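Side-chain contacts in GDP-6-deoxy-D-mannose reductase (Pseudomonas aeruginosa, PDB 6X3B), which probably reduces GDP-4-dehydro-6-deoxy-D-mannose to GDP-D-rhamnose with NADPH, a step in making the precursor for lipopolysaccharide O-antigen: residues Q39-L42 / A43-T47; R197-A200 / R201-Q204; D227-S230 / A231-R234; Q251-I255 / R256-E260; P302-T305 / I306-L310. All blocks are in the same frame, centred on the assembly; numbering follows the deposited sequence.

Contact 1. Residues Q39-L42 / A43-T47; sequences QAYL and AAAHT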
loop_
_atom_site.group_PDB
_atom_site.type_symbol
_atom_site.label_atom_id
_atom_site.label_comp_id
_atom_site.label_asym_id
_atom_site.label_seq_id
_atom_site.Cartn_x
_atom_site.Cartn_y
_atom_site.Cartn_z
ATOM N N GLN A 39 -22.401 -9.893 -14.720
ATOM C CA GLN A 39 -22.757 -10.918 -15.693
ATOM C C GLN A 39 -24.136 -10.656 -16.294
ATOM O O GLN A 39 -24.332 -10.801 -17.505
ATOM C CB GLN A 39 -22.699 -12.301 -15.043
ATOM C CG GLN A 39 -23.042 -13.418 -16.012
ATOM C CD GLN A 39 -22.743 -14.787 -15.458
ATOM O OE1 GLN A 39 -22.139 -14.919 -14.395
ATOM N NE2 GLN A 39 -23.160 -15.822 -16.183
ATOM N N ALA A 40 -25.101 -10.250 -15.469
ATOM C CA ALA A 40 -26.431 -9.940 -15.989
ATOM C C ALA A 40 -26.388 -8.713 -16.893
ATOM O O ALA A 40 -26.988 -8.707 -17.973
ATOM C CB ALA A 40 -27.410 -9.727 -14.832
ATOM N N TYR A 41 -25.667 -7.676 -16.466
ATOM C CA TYR A 41 -25.494 -6.471 -17.269
ATOM C C TYR A 41 -24.958 -6.811 -18.646
ATOM O O TYR A 41 -25.522 -6.394 -19.663
ATOM C CB TYR A 41 -24.550 -5.507 -16.536
ATOM C CG TYR A 41 -24.431 -4.098 -17.117
ATOM C CD1 TYR A 41 -23.911 -3.876 -18.390
ATOM C CD2 TYR A 41 -24.790 -2.985 -16.357
ATOM C CE1 TYR A 41 -23.786 -2.581 -18.912
ATOM C CE2 TYR A 41 -24.667 -1.688 -16.862
ATOM C CZ TYR A 41 -24.166 -1.494 -18.136
ATOM O OH TYR A 41 -24.050 -0.207 -18.617
ATOM N N LEU A 42 -23.866 -7.582 -18.700
ATOM C CA LEU A 42 -23.247 -7.916 -19.975
ATOM C C LEU A 42 -24.141 -8.792 -20.840
ATOM O O LEU A 42 -23.974 -8.809 -22.063
ATOM C CB LEU A 42 -21.902 -8.609 -19.747
ATOM C CG LEU A 42 -20.827 -7.649 -19.205
ATOM C CD1 LEU A 42 -19.568 -8.391 -18.824
ATOM C CD2 LEU A 42 -20.551 -6.596 -20.246
ATOM N N ALA A 43 -25.078 -9.523 -20.239
ATOM C CA ALA A 43 -25.971 -10.352 -21.038
ATOM C C ALA A 43 -27.081 -9.533 -21.678
ATOM O O ALA A 43 -27.595 -9.916 -22.732
ATOM C CB ALA A 43 -26.573 -11.466 -20.177
ATOM N N ALA A 44 -27.462 -8.417 -21.060
ATOM C CA ALA A 44 -28.608 -7.636 -21.503
ATOM C C ALA A 44 -28.237 -6.410 -22.328
ATOM O O ALA A 44 -29.079 -5.925 -23.090
ATOM C CB ALA A 44 -29.426 -7.171 -20.295
ATOM N N ALA A 45 -27.018 -5.898 -22.197
ATOM C CA ALA A 45 -26.674 -4.587 -22.731
ATOM C C ALA A 45 -25.837 -4.706 -23.997
ATOM O O ALA A 45 -25.271 -5.759 -24.306
ATOM C CB ALA A 45 -25.922 -3.750 -21.691
ATOM N N HIS A 46 -25.779 -3.599 -24.740
ATOM C CA HIS A 46 -24.978 -3.504 -25.957
ATOM C C HIS A 46 -23.615 -2.946 -25.573
ATOM O O HIS A 46 -23.507 -1.796 -25.133
ATOM C CB HIS A 46 -25.673 -2.636 -27.001
ATOM C CG HIS A 46 -26.765 -3.354 -27.734
ATOM N ND1 HIS A 46 -28.103 -3.155 -27.464
ATOM C CD2 HIS A 46 -26.713 -4.299 -28.704
ATOM C CE1 HIS A 46 -28.828 -3.934 -28.248
ATOM N NE2 HIS A 46 -28.008 -4.639 -29.010
ATOM N N THR A 47 -22.579 -3.764 -25.725
ATOM C CA THR A 47 -21.275 -3.438 -25.173
ATOM C C THR A 47 -20.227 -4.045 -26.082
ATOM O O THR A 47 -20.507 -5.029 -26.766
ATOM C CB THR A 47 -21.116 -3.999 -23.750
ATOM O OG1 THR A 47 -19.853 -3.618 -23.229
ATOM C CG2 THR A 47 -21.151 -5.509 -23.787
#
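The ring of Tyr41 packs on the methyl of Ala45, with CE1 of Tyr41 3.7 Å from CB of Ala45. The pair sits at the C-terminal end of helix 33-44, the crossover helix of the beta-alpha-beta unit that runs from strand 23-28 to strand 49-51 in the Rossmann-type nucleotide-binding fold. CG of Tyr41 is anti to the backbone N (chi1 -170°); this sets CG beside the carbonyl carbon and sends the ring toward Ala45, while the ring also packs on Gln226, Ser230 and Leu233 of helix 225-238. Ala45 is the first residue to leave helical geometry, yet its N still donates to Tyr41 O at 3.0 Å. Ala44 N reaches the same oxygen at 3.1 Å from above the carbonyl plane. Thr47 OG1 is bonded to Trp49 N at the next strand, while its methyl CG2 meets Leu42 CD2 at 3.8 Å.

Contact 2. Residues R197-A200 / R201-Q204; sequences RQIA and RMKQ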
loop_
_atom_site.group_PDB
_atom_site.type_symbol
_atom_site.label_atom_id
_atom_site.label_comp_id
_atom_site.label_asym_id
_atom_site.label_seq_id
_atom_site.Cartn_x
_atom_site.Cartn_y
_atom_site.Cartn_z
ATOM N N ARG A 197 -34.320 -5.421 4.000
ATOM C CA ARG A 197 -34.750 -6.779 4.316
ATOM C C ARG A 197 -35.822 -6.763 5.400
ATOM O O ARG A 197 -36.881 -7.379 5.248
ATOM C CB ARG A 197 -33.554 -7.635 4.744
ATOM C CG ARG A 197 -33.911 -9.099 5.010
ATOM C CD ARG A 197 -32.749 -9.849 5.653
ATOM N NE ARG A 197 -32.278 -9.149 6.839
ATOM C CZ ARG A 197 -32.801 -9.302 8.053
ATOM N NH1 ARG A 197 -33.806 -10.149 8.240
ATOM N NH2 ARG A 197 -32.316 -8.609 9.079
ATOM N N GLN A 198 -35.586 -6.008 6.478
ATOM C CA GLN A 198 -36.531 -5.982 7.586
ATOM C C GLN A 198 -37.862 -5.357 7.185
ATOM O O GLN A 198 -38.921 -5.790 7.646
ATOM C CB GLN A 198 -35.916 -5.238 8.763
ATOM C CG GLN A 198 -34.836 -6.048 9.454
ATOM C CD GLN A 198 -34.329 -5.371 10.705
ATOM O OE1 GLN A 198 -34.995 -5.376 11.740
ATOM N NE2 GLN A 198 -33.151 -4.756 10.610
ATOM N N ILE A 199 -37.830 -4.318 6.358
ATOM C CA ILE A 199 -39.070 -3.665 5.960
ATOM C C ILE A 199 -39.895 -4.582 5.063
ATOM O O ILE A 199 -41.125 -4.633 5.173
ATOM C CB ILE A 199 -38.753 -2.321 5.287
ATOM C CG1 ILE A 199 -38.283 -1.318 6.339
ATOM C CG2 ILE A 199 -39.957 -1.810 4.533
ATOM C CD1 ILE A 199 -37.751 -0.047 5.776
ATOM N N ALA A 200 -39.239 -5.334 4.173
ATOM C CA ALA A 200 -39.969 -6.320 3.383
ATOM C C ALA A 200 -40.618 -7.372 4.275
ATOM O O ALA A 200 -41.705 -7.872 3.958
ATOM C CB ALA A 200 -39.044 -6.989 2.368
ATOM N N ARG A 201 -39.970 -7.722 5.389
ATOM C CA ARG A 201 -40.585 -8.647 6.338
ATOM C C ARG A 201 -41.791 -8.013 7.019
ATOM O O ARG A 201 -42.804 -8.687 7.253
ATOM C CB ARG A 201 -39.552 -9.113 7.367
ATOM C CG ARG A 201 -38.494 -10.036 6.764
ATOM C CD ARG A 201 -37.331 -10.323 7.707
ATOM N NE ARG A 201 -37.784 -10.776 9.014
ATOM C CZ ARG A 201 -38.096 -12.037 9.292
ATOM N NH1 ARG A 201 -38.004 -12.973 8.349
ATOM N NH2 ARG A 201 -38.501 -12.358 10.512
ATOM N N MET A 202 -41.717 -6.716 7.321
ATOM C CA MET A 202 -42.878 -6.028 7.876
ATOM C C MET A 202 -44.054 -6.035 6.899
ATOM O O MET A 202 -45.205 -6.235 7.306
ATOM C CB MET A 202 -42.517 -4.595 8.245
ATOM C CG MET A 202 -41.374 -4.455 9.207
ATOM S SD MET A 202 -40.983 -2.704 9.352
ATOM C CE MET A 202 -39.476 -2.813 10.328
ATOM N N LYS A 203 -43.789 -5.799 5.609
ATOM C CA LYS A 203 -44.861 -5.818 4.614
ATOM C C LYS A 203 -45.635 -7.130 4.666
ATOM O O LYS A 203 -46.852 -7.156 4.452
ATOM C CB LYS A 203 -44.292 -5.630 3.208
ATOM C CG LYS A 203 -43.831 -4.215 2.860
ATOM C CD LYS A 203 -43.321 -4.172 1.415
ATOM C CE LYS A 203 -44.448 -4.404 0.416
ATOM N NZ LYS A 203 -45.406 -3.260 0.429
ATOM N N GLN A 204 -44.937 -8.235 4.909
ATOM C CA GLN A 204 -45.548 -9.552 4.905
ATOM C C GLN A 204 -45.922 -10.027 6.297
ATOM O O GLN A 204 -46.205 -11.217 6.478
ATOM C CB GLN A 204 -44.609 -10.551 4.245
ATOM C CG GLN A 204 -44.048 -10.046 2.945
ATOM C CD GLN A 204 -43.958 -11.137 1.917
ATOM O OE1 GLN A 204 -44.744 -12.090 1.937
ATOM N NE2 GLN A 204 -43.003 -11.009 1.002
#
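Residues 197-203 are the last two turns of helix 191-203, and Gln204 is the first to leave helical geometry: regular i to i+4 bonds such as Lys203 N to Ile199 O (2.9 Å, N-H...O angle 158°) give way to a weak one from Gln204 N to Ala200 O at 3.4 Å. One turn apart, Arg197 and Arg201 run side by side and point the same way. NH1 of Arg197 touches CD of Arg201 at 3.6 Å and stands 4.1 Å from Arg201 NE, so the approach is to the aliphatic shaft before the charge. The guanidinium planes are turned 37° from each other, and each chain bends at chi3. Asp188, in a salt bridge with Arg197 NE, probably offsets the charge of that arginine, while Gln207 gives Arg201 NE a neutral acceptor. The side-chain amide of Gln207 also donates to OE1 of Gln198. On the neighbouring flank, Met202 lays its CG against Gln198 O at 3.2 Å, and its SD comes within 4.3 Å of Ile199 CG1. Ile199 is buried against Leu262 and Ala266 of helix 255-266 and Leu314 of helix 306-320, while NZ of Lys203 is hydrogen-bonded to Ala266 O. The arrangement is that of an amphipathic helix end, with a polar arginine-glutamine flank and an apolar flank packed against helices 255-266 and 306-320 and strand 210-213.

Contact 3. Residues D227-S230 / A231-R234; sequences DVLS and AYLR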
loop_
_atom_site.group_PDB
_atom_site.type_symbol
_atom_site.label_atom_id
_atom_site.label_comp_id
_atom_site.label_asym_id
_atom_site.label_seq_id
_atom_site.Cartn_x
_atom_site.Cartn_y
_atom_site.Cartn_z
ATOM N N ASP A 227 -24.816 1.571 -11.761
ATOM C CA ASP A 227 -23.993 2.727 -12.111
ATOM C C ASP A 227 -22.524 2.446 -11.830
ATOM O O ASP A 227 -21.647 2.901 -12.578
ATOM C CB ASP A 227 -24.463 3.970 -11.356
ATOM C CG ASP A 227 -25.702 4.591 -11.981
ATOM O OD1 ASP A 227 -25.867 4.476 -13.216
ATOM O OD2 ASP A 227 -26.511 5.183 -11.244
ATOM N N VAL A 228 -22.243 1.677 -10.768
ATOM C CA VAL A 228 -20.872 1.260 -10.490
ATOM C C VAL A 228 -20.338 0.408 -11.633
ATOM O O VAL A 228 -19.218 0.616 -12.110
ATOM C CB VAL A 228 -20.799 0.508 -9.150
ATOM C CG1 VAL A 228 -19.389 -0.008 -8.921
ATOM C CG2 VAL A 228 -21.239 1.409 -8.010
ATOM N N LEU A 229 -21.129 -0.581 -12.075
ATOM C CA LEU A 229 -20.714 -1.411 -13.202
ATOM C C LEU A 229 -20.447 -0.582 -14.445
ATOM O O LEU A 229 -19.511 -0.862 -15.204
ATOM C CB LEU A 229 -21.791 -2.441 -13.521
ATOM C CG LEU A 229 -21.955 -3.459 -12.418
ATOM C CD1 LEU A 229 -23.073 -4.398 -12.816
ATOM C CD2 LEU A 229 -20.625 -4.166 -12.257
ATOM N N SER A 230 -21.314 0.379 -14.722
ATOM C CA SER A 230 -21.160 1.136 -15.956
ATOM C C SER A 230 -19.890 1.972 -15.908
ATOM O O SER A 230 -19.210 2.151 -16.926
ATOM C CB SER A 230 -22.395 2.006 -16.179
ATOM O OG SER A 230 -22.141 3.011 -17.142
ATOM N N ALA A 231 -19.536 2.450 -14.716
ATOM C CA ALA A 231 -18.271 3.153 -14.546
ATOM C C ALA A 231 -17.091 2.246 -14.844
ATOM O O ALA A 231 -16.124 2.688 -15.461
ATOM C CB ALA A 231 -18.178 3.719 -13.122
ATOM N N TYR A 232 -17.134 0.968 -14.404
ATOM C CA TYR A 232 -15.999 0.071 -14.660
ATOM C C TYR A 232 -15.824 -0.187 -16.149
ATOM O O TYR A 232 -14.694 -0.219 -16.662
ATOM C CB TYR A 232 -16.171 -1.280 -13.940
ATOM C CG TYR A 232 -16.202 -1.219 -12.428
ATOM C CD1 TYR A 232 -15.847 -0.057 -11.739
ATOM C CD2 TYR A 232 -16.605 -2.331 -11.695
ATOM C CE1 TYR A 232 -15.907 -0.003 -10.340
ATOM C CE2 TYR A 232 -16.662 -2.308 -10.306
ATOM C CZ TYR A 232 -16.310 -1.144 -9.626
ATOM O OH TYR A 232 -16.358 -1.091 -8.245
ATOM N N LEU A 233 -16.931 -0.404 -16.859
ATOM C CA LEU A 233 -16.832 -0.664 -18.299
ATOM C C LEU A 233 -16.351 0.573 -19.058
ATOM O O LEU A 233 -15.607 0.455 -20.047
ATOM C CB LEU A 233 -18.186 -1.134 -18.831
ATOM C CG LEU A 233 -18.663 -2.493 -18.280
ATOM C CD1 LEU A 233 -20.047 -2.832 -18.840
ATOM C CD2 LEU A 233 -17.657 -3.618 -18.591
ATOM N N ARG A 234 -16.782 1.763 -18.636
ATOM C CA ARG A 234 -16.296 2.984 -19.295
ATOM C C ARG A 234 -14.828 3.245 -18.977
ATOM O O ARG A 234 -14.094 3.800 -19.811
ATOM C CB ARG A 234 -17.153 4.176 -18.886
ATOM C CG ARG A 234 -18.604 4.035 -19.337
ATOM C CD ARG A 234 -19.314 5.359 -19.329
ATOM N NE ARG A 234 -18.963 6.123 -20.509
ATOM C CZ ARG A 234 -19.605 6.038 -21.667
ATOM N NH1 ARG A 234 -20.640 5.219 -21.791
ATOM N NH2 ARG A 234 -19.200 6.765 -22.702
HETATM O O HOH W 1 -21.856 3.572 -20.161
#
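One face of the Tyr232 ring carries the carbonyl oxygen of Val228, 3.4 Å above the plane and displaced toward the rim, while the guanidinium of Arg234 has water 1 at its edge, in plane. Farther along the tyrosine, the CG1 branch of Val228 lies against the phenol end, 3.4 Å from Tyr232 CZ. The two side chains lie side by side and point the same way: CG1 of Val228 is anti to the backbone N (chi1 176°), which carries that branch up the helix. Val228 O also accepts from Tyr232 N at 3.1 Å, so the oxygen over the ring belongs to the helical bond that closes this turn. Ala176, Pro178 and His181 of strand 172-182, with Leu121 and Ile123 of strand 119-123, border the ring on the sheet side; the Tyr232 side chain is about 5 Å from the bound NADPH. A second set of contacts is polar. Water 1 accepts from Arg234 NH1 at 2.6 Å and is hydrogen-bonded to Ser230 OG at 3.1 Å, while Arg234 NE holds Thr298 O and both residues pack on Trp300. Asp227 uses both carboxylate oxygens on the backbone N atoms of Glu303 and Ile304. The water thus lets the arginine reach the serine one turn back, and the two backbone N-H groups probably stabilise the buried Asp227 carboxylate as the anion.

Contact 4. Residues Q251-I255 / R256-E260; sequences QEQKI and RELIE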
loop_
_atom_site.group_PDB
_atom_site.type_symbol
_atom_site.label_atom_id
_atom_site.label_comp_id
_atom_site.label_asym_id
_atom_site.label_seq_id
_atom_site.Cartn_x
_atom_site.Cartn_y
_atom_site.Cartn_z
ATOM N N GLN A 251 -22.831 12.885 -4.203
ATOM C CA GLN A 251 -23.944 13.355 -3.390
ATOM C C GLN A 251 -23.956 12.627 -2.053
ATOM O O GLN A 251 -23.852 11.397 -2.014
ATOM C CB GLN A 251 -25.271 13.147 -4.115
ATOM C CG GLN A 251 -25.346 13.865 -5.449
ATOM C CD GLN A 251 -26.704 14.473 -5.693
ATOM O OE1 GLN A 251 -27.698 13.761 -5.853
ATOM N NE2 GLN A 251 -26.762 15.803 -5.698
ATOM N N GLU A 252 -24.084 13.386 -0.968
ATOM C CA GLU A 252 -24.284 12.801 0.357
ATOM C C GLU A 252 -25.735 12.397 0.566
ATOM O O GLU A 252 -26.652 13.162 0.263
ATOM C CB GLU A 252 -23.907 13.796 1.454
ATOM C CG GLU A 252 -22.450 14.017 1.597
ATOM C CD GLU A 252 -22.151 15.121 2.573
ATOM O OE1 GLU A 252 -22.549 14.999 3.759
ATOM O OE2 GLU A 252 -21.537 16.115 2.136
ATOM N N GLN A 253 -25.940 11.205 1.121
ATOM C CA GLN A 253 -27.252 10.783 1.595
ATOM C C GLN A 253 -27.177 10.451 3.075
ATOM O O GLN A 253 -26.328 9.655 3.490
ATOM C CB GLN A 253 -27.758 9.558 0.844
ATOM C CG GLN A 253 -27.344 9.510 -0.586
ATOM C CD GLN A 253 -28.437 9.977 -1.508
ATOM O OE1 GLN A 253 -29.495 10.411 -1.065
ATOM N NE2 GLN A 253 -28.184 9.901 -2.801
ATOM N N LYS A 254 -28.078 11.040 3.857
ATOM C CA LYS A 254 -28.213 10.680 5.264
ATOM C C LYS A 254 -28.888 9.321 5.407
ATOM O O LYS A 254 -29.948 9.076 4.820
ATOM C CB LYS A 254 -29.019 11.735 6.011
ATOM C CG LYS A 254 -28.358 13.094 6.045
ATOM C CD LYS A 254 -29.268 14.121 6.688
ATOM C CE LYS A 254 -29.126 15.458 5.992
ATOM N NZ LYS A 254 -30.448 16.127 5.824
ATOM N N ILE A 255 -28.275 8.437 6.198
ATOM C CA ILE A 255 -28.815 7.090 6.380
ATOM C C ILE A 255 -30.280 7.142 6.800
ATOM O O ILE A 255 -31.115 6.374 6.302
ATOM C CB ILE A 255 -27.969 6.309 7.403
ATOM C CG1 ILE A 255 -26.508 6.230 6.961
ATOM C CG2 ILE A 255 -28.553 4.929 7.629
ATOM C CD1 ILE A 255 -26.323 6.022 5.473
ATOM N N ARG A 256 -30.617 8.057 7.714
ATOM C CA ARG A 256 -31.981 8.131 8.228
ATOM C C ARG A 256 -32.976 8.485 7.128
ATOM O O ARG A 256 -34.084 7.930 7.077
ATOM C CB ARG A 256 -32.053 9.155 9.365
ATOM C CG ARG A 256 -33.465 9.426 9.843
ATOM C CD ARG A 256 -33.486 10.529 10.874
ATOM N NE ARG A 256 -32.643 10.207 12.019
ATOM C CZ ARG A 256 -32.998 9.404 13.018
ATOM N NH1 ARG A 256 -34.196 8.835 13.029
ATOM N NH2 ARG A 256 -32.154 9.175 14.018
ATOM N N GLU A 257 -32.602 9.417 6.246
ATOM C CA GLU A 257 -33.475 9.781 5.135
ATOM C C GLU A 257 -33.639 8.631 4.152
ATOM O O GLU A 257 -34.722 8.445 3.590
ATOM C CB GLU A 257 -32.942 11.025 4.428
ATOM C CG GLU A 257 -33.119 12.302 5.259
ATOM C CD GLU A 257 -32.559 13.547 4.583
ATOM O OE1 GLU A 257 -32.269 13.494 3.369
ATOM O OE2 GLU A 257 -32.411 14.579 5.274
ATOM N N LEU A 258 -32.584 7.840 3.927
ATOM C CA LEU A 258 -32.746 6.649 3.097
ATOM C C LEU A 258 -33.705 5.651 3.739
ATOM O O LEU A 258 -34.551 5.067 3.050
ATOM C CB LEU A 258 -31.395 5.992 2.835
ATOM C CG LEU A 258 -30.420 6.834 2.026
ATOM C CD1 LEU A 258 -29.115 6.093 1.792
ATOM C CD2 LEU A 258 -31.090 7.157 0.710
ATOM N N ILE A 259 -33.590 5.435 5.056
ATOM C CA ILE A 259 -34.512 4.521 5.735
ATOM C C ILE A 259 -35.949 5.017 5.616
ATOM O O ILE A 259 -36.876 4.233 5.369
ATOM C CB ILE A 259 -34.112 4.333 7.208
ATOM C CG1 ILE A 259 -32.835 3.505 7.319
ATOM C CG2 ILE A 259 -35.232 3.641 7.993
ATOM C CD1 ILE A 259 -32.226 3.556 8.730
ATOM N N GLU A 260 -36.157 6.324 5.798
ATOM C CA GLU A 260 -37.489 6.891 5.640
ATOM C C GLU A 260 -38.014 6.694 4.220
ATOM O O GLU A 260 -39.196 6.382 4.030
ATOM C CB GLU A 260 -37.474 8.372 6.016
ATOM C CG GLU A 260 -37.435 8.588 7.545
ATOM C CD GLU A 260 -37.184 10.029 7.923
ATOM O OE1 GLU A 260 -38.110 10.684 8.462
ATOM O OE2 GLU A 260 -36.055 10.509 7.677
#
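OE2 of Glu257 receives NZ of Lys254 at 2.6 Å in a short salt bridge. The amine comes from above the carboxylate plane, 36° out of it. The two side chains cross at a slant, and CD of Lys254 is also near the acid, 3.5 Å from Glu257 OE2; departures from the extended form at chi3 and chi4 of the lysine swing NZ toward the carboxylate. With CG anti to the carbonyl carbon (chi1 -72°), the extended chain of Glu257 brings its carboxylate alongside the lysine. Both residues are exposed. Lys254 is the N-cap of helix 255-266, and its O accepts from Leu258 N at 3.0 Å, the first i to i+4 bond of the helix. Here strand 252-254, antiparallel to strand 219-224, turns directly into the helix, the two short axes lying at 67°. On the inner side Leu258 crosses Gln253 at about a right angle, with CD1 of Leu258 3.8 Å from Gln253 CB, and both touch Phe222 of strand 219-224. One turn along, CG2 of Ile255 meets CD1 of Ile259 at 4.1 Å, while Ile259 N bonds to Ile255 O at 2.9 Å. Val191 and Ile192 of helix 191-203 pack on Ile255, and Ala195 packs on Ile259. Arg256, on another flank, forms a salt bridge through NE with OD1 of Asp217.

Contact 5. Residues P302-T305 / I306-L310; sequences PEIT and IKQSL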
loop_
_atom_site.group_PDB
_atom_site.type_symbol
_atom_site.label_atom_id
_atom_site.label_comp_id
_atom_site.label_asym_id
_atom_site.label_seq_id
_atom_site.Cartn_x
_atom_site.Cartn_y
_atom_site.Cartn_z
ATOM N N PRO A 302 -23.809 9.169 -13.245
ATOM C CA PRO A 302 -24.773 8.277 -12.601
ATOM C C PRO A 302 -26.122 8.440 -13.313
ATOM O O PRO A 302 -26.463 9.548 -13.652
ATOM C CB PRO A 302 -24.881 8.808 -11.166
ATOM C CG PRO A 302 -23.638 9.640 -10.976
ATOM C CD PRO A 302 -23.319 10.203 -12.343
ATOM N N GLU A 303 -26.839 7.333 -13.518
ATOM C CA GLU A 303 -28.126 7.354 -14.195
ATOM C C GLU A 303 -29.298 6.833 -13.370
ATOM O O GLU A 303 -30.447 7.119 -13.728
ATOM C CB GLU A 303 -28.062 6.526 -15.491
ATOM C CG GLU A 303 -27.136 7.102 -16.559
ATOM C CD GLU A 303 -27.820 8.123 -17.425
ATOM O OE1 GLU A 303 -27.848 9.310 -17.032
ATOM O OE2 GLU A 303 -28.344 7.731 -18.489
ATOM N N ILE A 304 -29.056 6.063 -12.313
ATOM C CA ILE A 304 -30.121 5.437 -11.533
ATOM C C ILE A 304 -30.439 6.328 -10.343
ATOM O O ILE A 304 -29.531 6.722 -9.605
ATOM C CB ILE A 304 -29.718 4.028 -11.068
ATOM C CG1 ILE A 304 -29.342 3.148 -12.262
ATOM C CG2 ILE A 304 -30.833 3.404 -10.271
ATOM C CD1 ILE A 304 -30.500 2.884 -13.196
ATOM N N THR A 305 -31.714 6.656 -10.150
ATOM C CA THR A 305 -32.068 7.484 -9.003
ATOM C C THR A 305 -32.051 6.648 -7.726
ATOM O O THR A 305 -32.230 5.421 -7.746
ATOM C CB THR A 305 -33.453 8.118 -9.159
ATOM O OG1 THR A 305 -34.450 7.083 -9.195
ATOM C CG2 THR A 305 -33.544 8.976 -10.429
ATOM N N ILE A 306 -31.887 7.335 -6.595
ATOM C CA ILE A 306 -31.878 6.631 -5.318
ATOM C C ILE A 306 -33.210 5.921 -5.091
ATOM O O ILE A 306 -33.246 4.767 -4.649
ATOM C CB ILE A 306 -31.522 7.604 -4.172
ATOM C CG1 ILE A 306 -31.477 6.868 -2.832
ATOM C CG2 ILE A 306 -32.498 8.766 -4.107
ATOM C CD1 ILE A 306 -30.692 5.587 -2.875
ATOM N N LYS A 307 -34.325 6.570 -5.430
ATOM C CA LYS A 307 -35.616 5.918 -5.253
ATOM C C LYS A 307 -35.678 4.620 -6.042
ATOM O O LYS A 307 -36.085 3.588 -5.512
ATOM C CB LYS A 307 -36.753 6.856 -5.649
ATOM C CG LYS A 307 -38.087 6.442 -5.071
ATOM C CD LYS A 307 -39.128 7.532 -5.214
ATOM C CE LYS A 307 -39.927 7.356 -6.489
ATOM N NZ LYS A 307 -41.159 8.205 -6.478
ATOM N N GLN A 308 -35.245 4.636 -7.310
ATOM C CA GLN A 308 -35.247 3.382 -8.060
ATOM C C GLN A 308 -34.349 2.340 -7.396
ATOM O O GLN A 308 -34.699 1.152 -7.347
ATOM C CB GLN A 308 -34.824 3.602 -9.516
ATOM C CG GLN A 308 -34.729 2.289 -10.271
ATOM C CD GLN A 308 -34.659 2.451 -11.778
ATOM O OE1 GLN A 308 -34.683 3.566 -12.303
ATOM N NE2 GLN A 308 -34.584 1.328 -12.482
ATOM N N SER A 309 -33.179 2.760 -6.889
ATOM C CA SER A 309 -32.273 1.812 -6.243
ATOM C C SER A 309 -32.916 1.179 -5.023
ATOM O O SER A 309 -32.765 -0.022 -4.784
ATOM C CB SER A 309 -30.982 2.508 -5.799
ATOM O OG SER A 309 -30.231 2.937 -6.909
ATOM N N LEU A 310 -33.590 1.985 -4.212
ATOM C CA LEU A 310 -34.200 1.472 -2.992
ATOM C C LEU A 310 -35.406 0.586 -3.302
ATOM O O LEU A 310 -35.633 -0.432 -2.636
ATOM C CB LEU A 310 -34.603 2.643 -2.098
ATOM C CG LEU A 310 -33.456 3.476 -1.526
ATOM C CD1 LEU A 310 -33.997 4.661 -0.748
ATOM C CD2 LEU A 310 -32.564 2.615 -0.629
HETATM O O HOH W 2 -28.879 5.460 -7.332
#
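A capping bond and the first helical backbone bond tie Thr305 to the first turn of helix 306-320. Its OG1 accepts from Gln308 N at 3.2 Å with an N-H...O angle of 163°, the N-cap bond proper, and its backbone O accepts from Ser309 N at 3.0 Å, in the carbonyl plane. Thr305 OG1 stands between the backbone N and the carbonyl carbon (chi1 64°), a placement that turns it to the helix start, while CG2 is anti to the carbonyl carbon. A water-mediated link comes next: water 2 donates to Ile304 O at 2.7 Å and to Ser309 OG at 2.9 Å. That hydroxyl is also hydrogen-bonded to OD2 of Asp224, at the end of strand 219-224. Van der Waals contacts come from the CG2 branch of Ile304, which meets Ser309 OG at 3.4 Å and Gln308 CG at 4.1 Å. Ile306 packs on Leu258 and Ile182, joining the helix start to helix 255-266 and strand 172-182. The cap gives the backbone N-H of Gln308 a side-chain acceptor. Because water 2 donates to Ser309 OG, the serine hydroxyl is left to donate to Asp224 OD2, which probably fixes its rotation.

From the N terminus, contact 1 ends the crossover helix of the first beta-alpha-beta unit, contact 2 ends helix 191-203, contact 3 spans two turns inside helix 225-238, and contacts 4 and 5 start helices 255-266 and 306-320. Each is local and closes only its own turn; they follow in series, so none nests or crosses. In space, contact 1 packs on contact 3, joining two helices of the nucleotide-binding part. Contact 3 bonds through Asp227 to the loop of contact 5, whose Ile306 in turn meets Leu258 of contact 4. Contact 2 touches none of the others; its nearest atoms come within about 4 Å of contact 4.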